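PDB 6QVF: prepilin-like protein from Thermus thermophilus, which is a type IV pilin of the natural competence system that probably serves in a pilus tip-associated receptor for DNA. Local coordinates for the interface of chains A and B. Residues are numbered along the deposited sequence; one frame, centred on the assembly and turned at random. Chains: chain A/B, Prepilin-like protein.

The interface of chains A and B. Residues chain A 3-4, 7; chain B 144.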
# COMPACT_ATOMS: atom_id res chain seq x y z
N ARG A 3 10.22 -22.78 -16.90
CA ARG A 3 8.77 -22.34 -16.77
C ARG A 3 8.61 -21.39 -15.57
O ARG A 3 7.92 -20.32 -15.68
CB ARG A 3 7.87 -23.56 -16.61
CG ARG A 3 6.95 -23.84 -17.79
CD ARG A 3 5.51 -23.69 -17.35
NE ARG A 3 4.87 -22.47 -17.81
CZ ARG A 3 3.60 -22.18 -17.55
NH1 ARG A 3 2.94 -22.91 -16.67
NH2 ARG A 3 2.99 -21.20 -18.18
N ALA A 4 9.21 -21.80 -14.45
CA ALA A 4 9.34 -20.98 -13.27
C ALA A 4 10.09 -19.70 -13.64
O ALA A 4 9.67 -18.61 -13.29
CB ALA A 4 10.03 -21.75 -12.17
N GLN A 7 7.98 -17.22 -15.82
CA GLN A 7 6.98 -16.55 -15.00
C GLN A 7 7.67 -15.53 -14.10
O GLN A 7 7.08 -14.45 -13.85
CB GLN A 7 6.14 -17.54 -14.19
CG GLN A 7 5.20 -18.37 -15.06
CD GLN A 7 4.01 -17.59 -15.56
OE1 GLN A 7 3.30 -16.97 -14.79
NE2 GLN A 7 3.77 -17.63 -16.86
N TYR B 144 3.93 -19.32 -7.45
CA TYR B 144 4.18 -20.18 -8.58
C TYR B 144 4.38 -21.60 -8.07
O TYR B 144 5.15 -21.82 -7.14
CB TYR B 144 5.44 -19.77 -9.37
CG TYR B 144 5.74 -20.74 -10.49
CD1 TYR B 144 5.10 -20.60 -11.71
CD2 TYR B 144 6.50 -21.86 -10.26
CE1 TYR B 144 5.28 -21.54 -12.72
CE2 TYR B 144 6.68 -22.82 -11.26
CZ TYR B 144 6.07 -22.65 -12.48
OH TYR B 144 6.20 -23.55 -13.50
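The aromatic ring of B:Tyr144 lies against the first turn of helix 4-30 of chain A, the N-terminal helix that is the hallmark of the type IV pilin family. The close-packed part centres on A:Ala4. A:Ala4 CA sits over one face of the B:Tyr144 ring, 3.9 Å from its centroid and displaced toward the rim, which is the geometry of a CH-pi contact. The methyl A:Ala4 CB meets B:Tyr144 CE2 at 3.6 Å, so that A:Ala4 follows one flank of the ring. From the same side of the ring plane, but beyond the CD1/CE1 rim, comes the aliphatic part of A:Gln7; A:Gln7 CG lies 3.9 Å from B:Tyr144 CE1. That methylene sits beside its own backbone N (chi1 -70°), while the bend at chi2 turns the amide away from the ring, leaving the methylenes to make the contact. The phenol end is packed by A:Arg3, whose CB is 3.5 Å from the B:Tyr144 OH; CD follows at 3.9 Å from that oxygen. Beyond CD the contact loosens: the bent arginine chain runs away from the tyrosine, and its guanidinium, turned 73° from the ring plane, adds no close contact to it. B:Tyr144 has CG anti to its backbone N (chi1 176°), which extends the ring from its loop toward the helix start. Replacing B:Tyr144 with an alanine would probably leave a gap against A:Ala4 and the CB of A:Arg3, and deprive the A:Gln7 methylenes of their aromatic neighbour. The patch hides 176 Å² in total, of which 100 Å² belongs to the tyrosine. Two-fold symmetry repeats it with the chains exchanged, although the coordinates alone do not establish that this dimer forms in the pilus.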